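Local coordinates for OBCA, Oxalate Biosynthetic Component A (Burkholderia glumae, PDB 4NNB), which belongs to a TIM-barrel enzyme family, carries an additional N-terminal domain, and holds a magnesium ion and an oxaloacetate ion in the crystal, at residues A47-T51 with D52-V56; L123-K126 with L127-I131; P172-L175 with K176-E180; F335-F338 with E339-G342; Y362-R365 with L366-T369. All coordinates share one frame; numbering follows the deposited sequence.

In the fold
All five contacts are local turns of one continuous chain, met in series, so none encloses a long loop and none nests in or crosses another. Contact 1 closes the end of helix 41-51 before strand 55-57. Contact 2 opens helix 125-137, and contact 3 spans helix 172-180; these two touch where Leu123 packs on Leu174, their centres about 16 Å apart. Contacts 4 and 5 belong to the barrel, at the end of helix 328-341 and along helix 363-368. Phe335 joins them by packing on Tyr362, Arg365 and Leu366. The two groups lie far apart: the centres of contacts 3 and 5 are about 63 Å from each other.

Contact 1: A47-T51 with D52-V56; sequences ADLKT and DGWEV
Trp54 N donates to Leu49 O at 3.0 Å and, nested inside that turn, Gly53 N donates to Lys50 O at 3.2 Å, the two bonds that define a Schellman motif at the end of helix 41-51. Gly53 is its C-prime residue, with a phi of 102°, where any CB would collide with the carbonyl oxygen of Asp52. One residue earlier the helical pattern still holds, since Asp52 N reaches Asp48 O at 3.1 Å. The reversal turns the Trp54 side chain back onto the last helical turn. There Leu49 CD2 lies over one face of the indole, 3.8 Å from the centroid of the five-membered ring and only 9° off its normal, a clear CH-pi contact. Behind it the two stems meet, Leu49 CB standing 3.9 Å from Trp54 CB. With its CG placed anti to the carbonyl carbon (chi1 -71°), Trp54 also lays CD1 3.2 Å from Leu49 O. Thr51 OG1 bonds to Ala47 O at 2.8 Å, from the face of that carbonyl plane opposite the one used by Thr51 N, so two donors grip the oxygen. The carboxylate of Asp52 is engaged by a salt bridge with Lys18 and a hydrogen bond from Gly247 N. Leu49 and Trp54 both rest on Ile28 of strand 27-29, while Trp54 further touches Tyr190 and Val244; beyond it, Glu55 pairs through its backbone with Trp191, carrying the chain into an outer strand of the three-stranded antiparallel sheet.

Contact 2: L123-K126 with L127-I131; sequences LSNK and LARRI
Leu123 meets Leu127 and Ile131 just ahead of the capped N terminus of helix 125-137, for which Ser124 is the N-cap residue. The CD1 branch of Leu123 does most of the touching: it lies 4.1 Å from Leu127 CG and 3.5 Å from Ile131 CD1, and the side chains of Leu123 and Ile131 cross at about a right angle. The residue ahead of the N-cap thus packs against the buried side of the first turns. Ser124 follows with two bonds into the helix. Its OG, held between the backbone N and the carbonyl carbon (chi1 60°), accepts from Leu127 N at 3.2 Å, while its carbonyl O accepts from Ala128 N at 2.9 Å in an almost straight bond (176° at the hydrogen). The hydroxyl is also hydrogen-bonded to Glu170 OE1, which links the cap to helix 161-170. At Asn125 the helical bond from Arg129 N is accompanied by a side-chain contact: Asn125 CB sits over one face of the Arg129 guanidinium, 3.8 Å above the plane and shifted toward its rim. The Asn125 amide is turned 53° from that plane and does not stack flat on it. Partners outside the helix hold the guanidinium: NH2 forms a salt bridge with Glu414 and NE is hydrogen-bonded to Gly487 O. Lys126, last of the four, accepts from Arg130 N through its carbonyl, and its aliphatic CG approaches Arg129 NH1 at 4.1 Å.

Contact 3: P172-L175 with K176-E180; sequences PALL and KNMEE
Leu174 and Met178 supply the apolar part of this helical contact: Leu174 CG lies 4.0 Å from Met178 SD, and Leu174 CD1 is equally far from Met178 CG. The thioether side chain crosses the leucine at a slant, Met178 CG standing anti to its carbonyl carbon (chi1 -74°) and passing 3.3 Å from Leu174 O. One step on, Leu175 and Glu179 make a mixed contact. Leu175 CD1 touches Glu179 OE2 at 3.7 Å, a methyl lying beside a carboxylate oxygen that is engaged in a salt bridge with Arg62 NE. Hydrogen bonding between the segments is carried by the backbone, in the i to i+4 pattern of an alpha helix: Lys176, Asn177, Met178 and Glu179 donate in turn to Pro172, Ala173, Leu174 and Leu175. The Met178 N to Leu174 O bond measures 2.8 Å. At the start of the turn, the side-chain oxygen of Ser171 is hydrogen-bonded to Leu174 N. Helix 172-180 lies against helix 161-170 through Leu174 and Met178 on Ile167 and Leu175 on Ile164, while Trp119 of helix 117-121 meets Leu174 and Asn177.

Contact 4: F335-F338 with E339-G342; sequences FDHF and ERVG
His337 and Arg340 present their flat groups at right angles, the imidazole and guanidinium planes standing 90° apart, and Val341 CG1 fits into the corner between them. The methyl lies over one face of the imidazole, 4.0 Å from the ring centroid and 26° off the normal, which is a CH-pi contact displaced toward the rim. The same CG1 is 3.8 Å above the guanidinium plane, again off-centre. Arg340 NH1 closes the corner at 3.7 Å from His337 CE1. Two features fix the ring: CG anti to the backbone N (chi1 -179°) carries it along the helix toward Val341, and NE2 is hydrogen-bonded to Leu296 O. The backbone beneath is the last turn of helix 328-341, the helix of a beta-alpha-beta crossover in the TIM barrel that connects the parallel strands 308-311 and 344-349. Val341 N donates to His337 O at 3.0 Å, whereas the following bond, from Gly342 N to Phe338 O, is weak. Gly342 leaves the helix with a positive phi. Phe335 and Phe338 are turned from the imidazole side to the barrel: Phe335 packs on Leu311 and Phe338 on Ala309, both in strand 308-311, and the Phe338 side chain is about 9 Å from the bound oxaloacetate ion. Glu339 CB lies 3.3 Å from Phe335 O, and its carboxylate forms a long, weak ion pair with Arg368.

Contact 5: Y362-R365 with L366-T369; sequences YRDR and LLRT
Leu366 meets the Tyr362 carbonyl with both its N-H and its side chain on the tightly packed side of this short helix. Its N donates to Tyr362 O at 3.0 Å, and its CG, anti to the carbonyl carbon (chi1 -79°), comes within 3.5 Å of the same oxygen. Tyr362 is the N-cap residue, and both side chains are buried. Round the rest of the helix, long charged chains make looser contacts, with Asp364 and Arg368 exposed. Arg363 runs out extended, and Leu367 CD1 sits 4.0 Å from its NH1, over one face of the guanidinium; NE of this arginine is hydrogen-bonded to Ser440 O. Arg365 and Arg368 run next to each other in the same direction, with Arg365 CG over a face of the Arg368 guanidinium and 3.8 Å from NH2. Arg365 NE is 4.6 Å from Arg368 NH2, an approach of like charges that the salt bridge from Arg365 to Asp332 may partly offset. The last helical bond, Thr369 N to Arg365 O, is weak. Helix 363-368 packs on helix 328-341 through Arg365 and Leu366 against Phe335, while Leu366 also meets Val347 of strand 344-349 and Ala358 of helix 352-359.

Contact 1: A47-T51 with D52-V56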
loop_
_atom_site.group_PDB
_atom_site.type_symbol
_atom_site.label_atom_id
_atom_site.label_comp_id
_atom_site.label_asym_id
_atom_site.label_seq_id
_atom_site.Cartn_x
_atom_site.Cartn_y
_atom_site.Cartn_z
ATOM N N ALA A 47 -20.612 -3.903 16.368
ATOM C CA ALA A 47 -19.408 -4.728 16.394
ATOM C C ALA A 47 -18.888 -4.982 14.982
ATOM O O ALA A 47 -17.684 -4.918 14.742
ATOM C CB ALA A 47 -19.676 -6.049 17.111
ATOM N N ASP A 48 -19.802 -5.273 14.058
ATOM C CA ASP A 48 -19.444 -5.534 12.667
ATOM C C ASP A 48 -18.915 -4.279 11.963
ATOM O O ASP A 48 -17.991 -4.358 11.146
ATOM C CB ASP A 48 -20.644 -6.095 11.898
ATOM C CG ASP A 48 -21.087 -7.456 12.408
ATOM O OD1 ASP A 48 -20.379 -8.044 13.252
ATOM O OD2 ASP A 48 -22.141 -7.945 11.950
ATOM N N LEU A 49 -19.514 -3.129 12.268
ATOM C CA LEU A 49 -19.016 -1.849 11.765
ATOM C C LEU A 49 -17.625 -1.607 12.335
ATOM O O LEU A 49 -16.707 -1.190 11.622
ATOM C CB LEU A 49 -19.955 -0.701 12.158
ATOM C CG LEU A 49 -21.314 -0.645 11.459
ATOM C CD1 LEU A 49 -22.213 0.411 12.086
ATOM C CD2 LEU A 49 -21.146 -0.388 9.973
ATOM N N LYS A 50 -17.473 -1.891 13.626
ATOM C CA LYS A 50 -16.195 -1.729 14.313
ATOM C C LYS A 50 -15.128 -2.671 13.752
ATOM O O LYS A 50 -13.954 -2.303 13.640
ATOM C CB LYS A 50 -16.370 -1.955 15.816
ATOM C CG LYS A 50 -15.069 -1.923 16.606
ATOM C CD LYS A 50 -15.326 -1.889 18.105
ATOM C CE LYS A 50 -14.029 -1.702 18.869
ATOM N NZ LYS A 50 -13.132 -0.757 18.156
ATOM N N THR A 51 -15.540 -3.883 13.400
ATOM C CA THR A 51 -14.637 -4.840 12.773
ATOM C C THR A 51 -14.119 -4.251 11.467
ATOM O O THR A 51 -12.937 -4.368 11.141
ATOM C CB THR A 51 -15.346 -6.180 12.481
ATOM O OG1 THR A 51 -15.871 -6.725 13.699
ATOM C CG2 THR A 51 -14.375 -7.175 11.871
ATOM N N ASP A 52 -15.013 -3.592 10.736
ATOM C CA ASP A 52 -14.705 -3.076 9.408
ATOM C C ASP A 52 -14.013 -1.712 9.451
ATOM O O ASP A 52 -13.816 -1.083 8.412
ATOM C CB ASP A 52 -15.989 -2.976 8.592
ATOM C CG ASP A 52 -15.737 -3.006 7.111
ATOM O OD1 ASP A 52 -16.272 -2.133 6.403
ATOM O OD2 ASP A 52 -15.026 -3.921 6.652
ATOM N N GLY A 53 -13.661 -1.244 10.645
ATOM C CA GLY A 53 -12.878 -0.025 10.777
ATOM C C GLY A 53 -13.623 1.241 11.177
ATOM O O GLY A 53 -12.993 2.281 11.382
ATOM N N TRP A 54 -14.949 1.168 11.280
ATOM C CA TRP A 54 -15.736 2.303 11.750
ATOM C C TRP A 54 -15.329 2.611 13.177
ATOM O O TRP A 54 -14.962 1.707 13.926
ATOM C CB TRP A 54 -17.238 2.003 11.679
ATOM C CG TRP A 54 -17.770 1.947 10.282
ATOM C CD1 TRP A 54 -17.534 0.981 9.355
ATOM C CD2 TRP A 54 -18.634 2.906 9.654
ATOM N NE1 TRP A 54 -18.194 1.276 8.184
ATOM C CE2 TRP A 54 -18.879 2.449 8.342
ATOM C CE3 TRP A 54 -19.229 4.096 10.075
ATOM C CZ2 TRP A 54 -19.687 3.154 7.446
ATOM C CZ3 TRP A 54 -20.030 4.785 9.193
ATOM C CH2 TRP A 54 -20.251 4.316 7.891
ATOM N N GLU A 55 -15.378 3.885 13.546
ATOM C CA GLU A 55 -14.973 4.303 14.880
ATOM C C GLU A 55 -16.078 5.130 15.553
ATOM O O GLU A 55 -16.810 5.869 14.889
ATOM C CB GLU A 55 -13.638 5.064 14.817
ATOM C CG GLU A 55 -13.675 6.517 15.296
ATOM C CD GLU A 55 -12.345 7.240 15.077
ATOM O OE1 GLU A 55 -12.297 8.481 15.243
ATOM O OE2 GLU A 55 -11.347 6.562 14.744
ATOM N N VAL A 56 -16.218 4.980 16.869
ATOM C CA VAL A 56 -17.220 5.732 17.622
ATOM C C VAL A 56 -16.817 7.201 17.738
ATOM O O VAL A 56 -15.677 7.509 18.085
ATOM C CB VAL A 56 -17.432 5.138 19.041
ATOM C CG1 VAL A 56 -18.214 6.100 19.914
ATOM C CG2 VAL A 56 -18.150 3.798 18.953
#

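Contact 2: L123-K126 with L127-I131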
loop_
_atom_site.group_PDB
_atom_site.type_symbol
_atom_site.label_atom_id
_atom_site.label_comp_id
_atom_site.label_asym_id
_atom_site.label_seq_id
_atom_site.Cartn_x
_atom_site.Cartn_y
_atom_site.Cartn_z
ATOM N N LEU A 123 -5.062 27.735 6.783
ATOM C CA LEU A 123 -4.757 26.835 7.880
ATOM C C LEU A 123 -3.279 26.495 7.950
ATOM O O LEU A 123 -2.532 26.712 6.998
ATOM C CB LEU A 123 -5.568 25.545 7.735
ATOM C CG LEU A 123 -7.049 25.774 7.450
ATOM C CD1 LEU A 123 -7.742 24.468 7.102
ATOM C CD2 LEU A 123 -7.694 26.408 8.669
ATOM N N SER A 124 -2.871 25.949 9.090
ATOM C CA SER A 124 -1.546 25.379 9.234
ATOM C C SER A 124 -1.387 24.242 8.232
ATOM O O SER A 124 -2.380 23.608 7.843
ATOM C CB SER A 124 -1.374 24.825 10.636
ATOM O OG SER A 124 -2.330 23.818 10.896
ATOM N N ASN A 125 -0.151 23.984 7.816
ATOM C CA ASN A 125 0.113 22.898 6.883
ATOM C C ASN A 125 -0.443 21.577 7.385
ATOM O O ASN A 125 -1.037 20.823 6.624
ATOM C CB ASN A 125 1.609 22.771 6.586
ATOM C CG ASN A 125 2.096 23.822 5.614
ATOM O OD1 ASN A 125 1.300 24.516 4.980
ATOM N ND2 ASN A 125 3.416 23.938 5.481
ATOM N N LYS A 126 -0.269 21.309 8.672
ATOM C CA LYS A 126 -0.762 20.067 9.249
ATOM C C LYS A 126 -2.280 19.917 9.161
ATOM O O LYS A 126 -2.780 18.839 8.834
ATOM C CB LYS A 126 -0.294 19.924 10.700
ATOM C CG LYS A 126 1.007 19.139 10.840
ATOM C CD LYS A 126 1.740 19.516 12.116
ATOM C CE LYS A 126 2.330 18.297 12.806
ATOM N NZ LYS A 126 1.256 17.401 13.330
ATOM N N LEU A 127 -3.009 20.986 9.468
ATOM C CA LEU A 127 -4.468 20.938 9.422
ATOM C C LEU A 127 -4.951 20.793 7.970
ATOM O O LEU A 127 -5.832 19.983 7.675
ATOM C CB LEU A 127 -5.074 22.184 10.088
ATOM C CG LEU A 127 -6.601 22.143 10.244
ATOM C CD1 LEU A 127 -7.055 20.758 10.682
ATOM C CD2 LEU A 127 -7.103 23.194 11.231
ATOM N N ALA A 128 -4.362 21.568 7.068
ATOM C CA ALA A 128 -4.693 21.465 5.650
ATOM C C ALA A 128 -4.452 20.045 5.101
ATOM O O ALA A 128 -5.290 19.517 4.373
ATOM C CB ALA A 128 -3.922 22.503 4.839
ATOM N N ARG A 129 -3.322 19.431 5.463
ATOM C CA ARG A 129 -3.014 18.064 5.025
ATOM C C ARG A 129 -4.072 17.085 5.513
ATOM O O ARG A 129 -4.498 16.209 4.770
ATOM C CB ARG A 129 -1.640 17.597 5.530
ATOM C CG ARG A 129 -0.453 18.242 4.865
ATOM C CD ARG A 129 0.882 17.568 5.242
ATOM N NE ARG A 129 2.003 18.458 4.945
ATOM C CZ ARG A 129 2.826 18.978 5.856
ATOM N NH1 ARG A 129 2.689 18.681 7.146
ATOM N NH2 ARG A 129 3.798 19.792 5.469
ATOM N N ARG A 130 -4.483 17.230 6.769
ATOM C CA ARG A 130 -5.514 16.371 7.336
ATOM C C ARG A 130 -6.797 16.429 6.520
ATOM O O ARG A 130 -7.405 15.394 6.229
ATOM C CB ARG A 130 -5.837 16.787 8.776
ATOM C CG ARG A 130 -5.062 16.044 9.851
ATOM C CD ARG A 130 -5.413 16.594 11.234
ATOM N NE ARG A 130 -6.549 15.909 11.848
ATOM C CZ ARG A 130 -7.123 16.286 12.987
ATOM N NH1 ARG A 130 -6.674 17.358 13.632
ATOM N NH2 ARG A 130 -8.147 15.596 13.483
ATOM N N ILE A 131 -7.216 17.644 6.173
ATOM C CA ILE A 131 -8.451 17.838 5.418
ATOM C C ILE A 131 -8.294 17.293 4.003
ATOM O O ILE A 131 -9.166 16.564 3.508
ATOM C CB ILE A 131 -8.850 19.325 5.354
ATOM C CG1 ILE A 131 -9.139 19.846 6.762
ATOM C CG2 ILE A 131 -10.069 19.510 4.476
ATOM C CD1 ILE A 131 -9.337 21.339 6.838
#

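Contact 3: P172-L175 with K176-E180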
loop_
_atom_site.group_PDB
_atom_site.type_symbol
_atom_site.label_atom_id
_atom_site.label_comp_id
_atom_site.label_asym_id
_atom_site.label_seq_id
_atom_site.Cartn_x
_atom_site.Cartn_y
_atom_site.Cartn_z
ATOM N N PRO A 172 -12.433 30.195 12.480
ATOM C CA PRO A 172 -13.890 30.187 12.635
ATOM C C PRO A 172 -14.586 30.554 11.331
ATOM O O PRO A 172 -15.675 30.053 11.055
ATOM C CB PRO A 172 -14.134 31.275 13.690
ATOM C CG PRO A 172 -12.896 31.260 14.523
ATOM C CD PRO A 172 -11.759 30.915 13.578
ATOM N N ALA A 173 -13.966 31.422 10.535
ATOM C CA ALA A 173 -14.575 31.847 9.285
ATOM C C ALA A 173 -14.668 30.682 8.294
ATOM O O ALA A 173 -15.602 30.614 7.489
ATOM C CB ALA A 173 -13.791 33.007 8.678
ATOM N N LEU A 174 -13.690 29.778 8.337
ATOM C CA LEU A 174 -13.723 28.624 7.435
ATOM C C LEU A 174 -14.900 27.725 7.811
ATOM O O LEU A 174 -15.642 27.261 6.940
ATOM C CB LEU A 174 -12.401 27.841 7.464
ATOM C CG LEU A 174 -12.444 26.532 6.659
ATOM C CD1 LEU A 174 -12.913 26.796 5.232
ATOM C CD2 LEU A 174 -11.090 25.828 6.670
ATOM N N LEU A 175 -15.078 27.489 9.109
ATOM C CA LEU A 175 -16.198 26.665 9.566
ATOM C C LEU A 175 -17.515 27.267 9.086
ATOM O O LEU A 175 -18.388 26.553 8.571
ATOM C CB LEU A 175 -16.174 26.488 11.088
ATOM C CG LEU A 175 -17.195 25.508 11.688
ATOM C CD1 LEU A 175 -17.325 24.232 10.846
ATOM C CD2 LEU A 175 -16.843 25.156 13.140
ATOM N N LYS A 176 -17.642 28.589 9.211
ATOM C CA LYS A 176 -18.823 29.272 8.702
ATOM C C LYS A 176 -18.985 29.114 7.184
ATOM O O LYS A 176 -20.083 28.818 6.712
ATOM C CB LYS A 176 -18.835 30.755 9.116
ATOM C CG LYS A 176 -19.196 30.977 10.601
ATOM C CD LYS A 176 -20.614 30.464 10.891
ATOM C CE LYS A 176 -21.078 30.778 12.314
ATOM N NZ LYS A 176 -22.582 30.774 12.402
ATOM N N ASN A 177 -17.910 29.322 6.423
ATOM C CA ASN A 177 -17.962 29.097 4.976
ATOM C C ASN A 177 -18.417 27.671 4.645
ATOM O O ASN A 177 -19.171 27.440 3.693
ATOM C CB ASN A 177 -16.590 29.315 4.334
ATOM C CG ASN A 177 -16.138 30.769 4.368
ATOM O OD1 ASN A 177 -16.911 31.670 4.699
ATOM N ND2 ASN A 177 -14.873 30.998 4.018
ATOM N N MET A 178 -17.940 26.718 5.434
ATOM C CA MET A 178 -18.300 25.319 5.228
ATOM C C MET A 178 -19.788 25.092 5.493
ATOM O O MET A 178 -20.482 24.415 4.723
ATOM C CB MET A 178 -17.447 24.419 6.130
ATOM C CG MET A 178 -15.994 24.276 5.657
ATOM S SD MET A 178 -14.950 23.458 6.881
ATOM C CE MET A 178 -15.745 21.853 7.006
ATOM N N GLU A 179 -20.282 25.659 6.588
ATOM C CA GLU A 179 -21.690 25.490 6.919
ATOM C C GLU A 179 -22.581 26.136 5.865
ATOM O O GLU A 179 -23.627 25.593 5.519
ATOM C CB GLU A 179 -21.973 25.982 8.341
ATOM C CG GLU A 179 -21.347 25.052 9.371
ATOM C CD GLU A 179 -21.221 25.662 10.748
ATOM O OE1 GLU A 179 -21.422 26.886 10.889
ATOM O OE2 GLU A 179 -20.905 24.910 11.691
ATOM N N GLU A 180 -22.151 27.269 5.315
ATOM C CA GLU A 180 -22.916 27.903 4.240
ATOM C C GLU A 180 -22.884 27.033 2.986
ATOM O O GLU A 180 -23.811 27.049 2.173
ATOM C CB GLU A 180 -22.370 29.294 3.920
ATOM C CG GLU A 180 -23.209 30.040 2.891
ATOM C CD GLU A 180 -22.500 31.244 2.293
ATOM O OE1 GLU A 180 -21.504 31.712 2.886
ATOM O OE2 GLU A 180 -22.939 31.720 1.223
#

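Contact 4: F335-F338 with E339-G342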
loop_
_atom_site.group_PDB
_atom_site.type_symbol
_atom_site.label_atom_id
_atom_site.label_comp_id
_atom_site.label_asym_id
_atom_site.label_seq_id
_atom_site.Cartn_x
_atom_site.Cartn_y
_atom_site.Cartn_z
ATOM N N PHE A 335 11.708 -23.555 -3.261
ATOM C CA PHE A 335 12.824 -23.486 -4.198
ATOM C C PHE A 335 12.738 -24.595 -5.242
ATOM O O PHE A 335 12.945 -24.333 -6.430
ATOM C CB PHE A 335 14.178 -23.539 -3.478
ATOM C CG PHE A 335 14.669 -22.198 -2.980
ATOM C CD1 PHE A 335 15.184 -21.269 -3.860
ATOM C CD2 PHE A 335 14.649 -21.892 -1.621
ATOM C CE1 PHE A 335 15.651 -20.033 -3.411
ATOM C CE2 PHE A 335 15.119 -20.665 -1.159
ATOM C CZ PHE A 335 15.617 -19.730 -2.060
ATOM N N ASP A 336 12.441 -25.823 -4.806
ATOM C CA ASP A 336 12.269 -26.953 -5.733
ATOM C C ASP A 336 11.232 -26.596 -6.791
ATOM O O ASP A 336 11.408 -26.857 -7.977
ATOM C CB ASP A 336 11.767 -28.192 -4.984
ATOM C CG ASP A 336 12.895 -29.078 -4.488
ATOM O OD1 ASP A 336 14.068 -28.699 -4.690
ATOM O OD2 ASP A 336 12.600 -30.146 -3.887
ATOM N N HIS A 337 10.142 -25.991 -6.347
ATOM C CA HIS A 337 9.063 -25.648 -7.263
ATOM C C HIS A 337 9.414 -24.510 -8.228
ATOM O O HIS A 337 9.188 -24.630 -9.438
ATOM C CB HIS A 337 7.807 -25.316 -6.488
ATOM C CG HIS A 337 6.647 -24.987 -7.361
ATOM N ND1 HIS A 337 5.703 -25.924 -7.727
ATOM C CD2 HIS A 337 6.279 -23.828 -7.956
ATOM C CE1 HIS A 337 4.799 -25.352 -8.500
ATOM N NE2 HIS A 337 5.129 -24.081 -8.660
ATOM N N PHE A 338 9.954 -23.411 -7.703
ATOM C CA PHE A 338 10.351 -22.284 -8.546
ATOM C C PHE A 338 11.307 -22.798 -9.630
ATOM O O PHE A 338 11.148 -22.490 -10.821
ATOM C CB PHE A 338 11.067 -21.196 -7.732
ATOM C CG PHE A 338 10.152 -20.306 -6.897
ATOM C CD1 PHE A 338 9.219 -20.845 -6.017
ATOM C CD2 PHE A 338 10.289 -18.921 -6.942
ATOM C CE1 PHE A 338 8.425 -20.023 -5.220
ATOM C CE2 PHE A 338 9.495 -18.093 -6.148
ATOM C CZ PHE A 338 8.560 -18.649 -5.286
ATOM N N GLU A 339 12.290 -23.598 -9.216
ATOM C CA GLU A 339 13.277 -24.120 -10.156
ATOM C C GLU A 339 12.591 -24.942 -11.248
ATOM O O GLU A 339 12.862 -24.760 -12.435
ATOM C CB GLU A 339 14.346 -24.940 -9.408
ATOM C CG GLU A 339 15.575 -25.299 -10.241
ATOM C CD GLU A 339 16.612 -26.088 -9.458
ATOM O OE1 GLU A 339 16.694 -25.934 -8.223
ATOM O OE2 GLU A 339 17.359 -26.860 -10.082
ATOM N N ARG A 340 11.673 -25.815 -10.844
ATOM C CA ARG A 340 10.954 -26.672 -11.784
ATOM C C ARG A 340 10.102 -25.917 -12.817
ATOM O O ARG A 340 10.151 -26.234 -14.007
ATOM C CB ARG A 340 10.082 -27.690 -11.038
ATOM C CG ARG A 340 9.374 -28.663 -11.976
ATOM C CD ARG A 340 8.614 -29.762 -11.243
ATOM N NE ARG A 340 7.420 -29.283 -10.541
ATOM C CZ ARG A 340 6.277 -28.933 -11.132
ATOM N NH1 ARG A 340 5.248 -28.523 -10.397
ATOM N NH2 ARG A 340 6.156 -28.977 -12.456
ATOM N N VAL A 341 9.324 -24.927 -12.379
ATOM C CA VAL A 341 8.428 -24.241 -13.316
ATOM C C VAL A 341 9.071 -23.049 -14.017
ATOM O O VAL A 341 8.479 -22.473 -14.925
ATOM C CB VAL A 341 7.105 -23.819 -12.661
ATOM C CG1 VAL A 341 6.445 -25.005 -12.009
ATOM C CG2 VAL A 341 7.340 -22.692 -11.636
ATOM N N GLY A 342 10.280 -22.681 -13.608
ATOM C CA GLY A 342 10.975 -21.562 -14.228
ATOM C C GLY A 342 10.552 -20.174 -13.742
ATOM O O GLY A 342 10.604 -19.196 -14.501
#

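Contact 5: Y362-R365 with L366-T369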
loop_
_atom_site.group_PDB
_atom_site.type_symbol
_atom_site.label_atom_id
_atom_site.label_comp_id
_atom_site.label_asym_id
_atom_site.label_seq_id
_atom_site.Cartn_x
_atom_site.Cartn_y
_atom_site.Cartn_z
ATOM N N TYR A 362 21.011 -20.557 1.839
ATOM C CA TYR A 362 20.179 -20.625 0.645
ATOM C C TYR A 362 20.878 -20.126 -0.607
ATOM O O TYR A 362 20.261 -20.025 -1.665
ATOM C CB TYR A 362 18.872 -19.857 0.856
ATOM C CG TYR A 362 18.002 -20.426 1.958
ATOM C CD1 TYR A 362 18.018 -19.876 3.234
ATOM C CD2 TYR A 362 17.156 -21.504 1.722
ATOM C CE1 TYR A 362 17.219 -20.385 4.251
ATOM C CE2 TYR A 362 16.353 -22.023 2.742
ATOM C CZ TYR A 362 16.397 -21.464 3.996
ATOM O OH TYR A 362 15.606 -21.972 5.008
ATOM N N ARG A 363 22.171 -19.839 -0.503
ATOM C CA ARG A 363 22.871 -19.196 -1.617
ATOM C C ARG A 363 22.890 -20.057 -2.870
ATOM O O ARG A 363 22.583 -19.576 -3.965
ATOM C CB ARG A 363 24.289 -18.776 -1.212
ATOM C CG ARG A 363 25.141 -18.265 -2.361
ATOM C CD ARG A 363 26.462 -17.706 -1.850
ATOM N NE ARG A 363 27.210 -17.025 -2.908
ATOM C CZ ARG A 363 28.052 -17.631 -3.740
ATOM N NH1 ARG A 363 28.260 -18.940 -3.647
ATOM N NH2 ARG A 363 28.688 -16.924 -4.670
ATOM N N ASP A 364 23.234 -21.331 -2.724
ATOM C CA ASP A 364 23.301 -22.207 -3.896
ATOM C C ASP A 364 21.927 -22.405 -4.540
ATOM O O ASP A 364 21.823 -22.490 -5.764
ATOM C CB ASP A 364 23.923 -23.568 -3.543
ATOM C CG ASP A 364 25.432 -23.498 -3.359
ATOM O OD1 ASP A 364 26.029 -22.426 -3.595
ATOM O OD2 ASP A 364 26.024 -24.532 -2.985
ATOM N N ARG A 365 20.878 -22.479 -3.719
ATOM C CA ARG A 365 19.513 -22.621 -4.241
ATOM C C ARG A 365 19.096 -21.381 -5.034
ATOM O O ARG A 365 18.445 -21.490 -6.071
ATOM C CB ARG A 365 18.504 -22.902 -3.108
ATOM C CG ARG A 365 18.385 -24.394 -2.708
ATOM C CD ARG A 365 17.548 -24.540 -1.443
ATOM N NE ARG A 365 17.191 -25.933 -1.126
ATOM C CZ ARG A 365 17.962 -26.762 -0.425
ATOM N NH1 ARG A 365 19.149 -26.367 0.030
ATOM N NH2 ARG A 365 17.546 -27.994 -0.173
ATOM N N LEU A 366 19.480 -20.208 -4.542
ATOM C CA LEU A 366 19.195 -18.955 -5.244
ATOM C C LEU A 366 19.962 -18.881 -6.558
ATOM O O LEU A 366 19.474 -18.334 -7.550
ATOM C CB LEU A 366 19.533 -17.755 -4.351
ATOM C CG LEU A 366 18.463 -17.444 -3.298
ATOM C CD1 LEU A 366 19.031 -16.558 -2.217
ATOM C CD2 LEU A 366 17.241 -16.804 -3.952
ATOM N N LEU A 367 21.165 -19.442 -6.579
ATOM C CA LEU A 367 21.931 -19.443 -7.821
ATOM C C LEU A 367 21.258 -20.360 -8.821
ATOM O O LEU A 367 21.160 -20.043 -10.006
ATOM C CB LEU A 367 23.381 -19.869 -7.590
ATOM C CG LEU A 367 24.251 -18.879 -6.818
ATOM C CD1 LEU A 367 25.664 -19.432 -6.672
ATOM C CD2 LEU A 367 24.269 -17.524 -7.498
ATOM N N ARG A 368 20.765 -21.490 -8.328
ATOM C CA ARG A 368 20.077 -22.462 -9.158
ATOM C C ARG A 368 18.803 -21.944 -9.823
ATOM O O ARG A 368 18.428 -22.427 -10.892
ATOM C CB ARG A 368 19.748 -23.707 -8.334
ATOM C CG ARG A 368 20.353 -24.968 -8.903
ATOM C CD ARG A 368 20.893 -25.865 -7.827
ATOM N NE ARG A 368 19.862 -26.476 -6.999
ATOM C CZ ARG A 368 20.057 -26.811 -5.722
ATOM N NH1 ARG A 368 21.234 -26.571 -5.150
ATOM N NH2 ARG A 368 19.086 -27.371 -5.007
ATOM N N THR A 369 18.122 -20.988 -9.193
ATOM C CA THR A 369 16.865 -20.501 -9.756
ATOM C C THR A 369 17.090 -19.423 -10.811
ATOM O O THR A 369 16.122 -18.880 -11.352
ATOM C CB THR A 369 15.858 -20.008 -8.676
ATOM O OG1 THR A 369 16.519 -19.155 -7.736
ATOM C CG2 THR A 369 15.225 -21.184 -7.940
#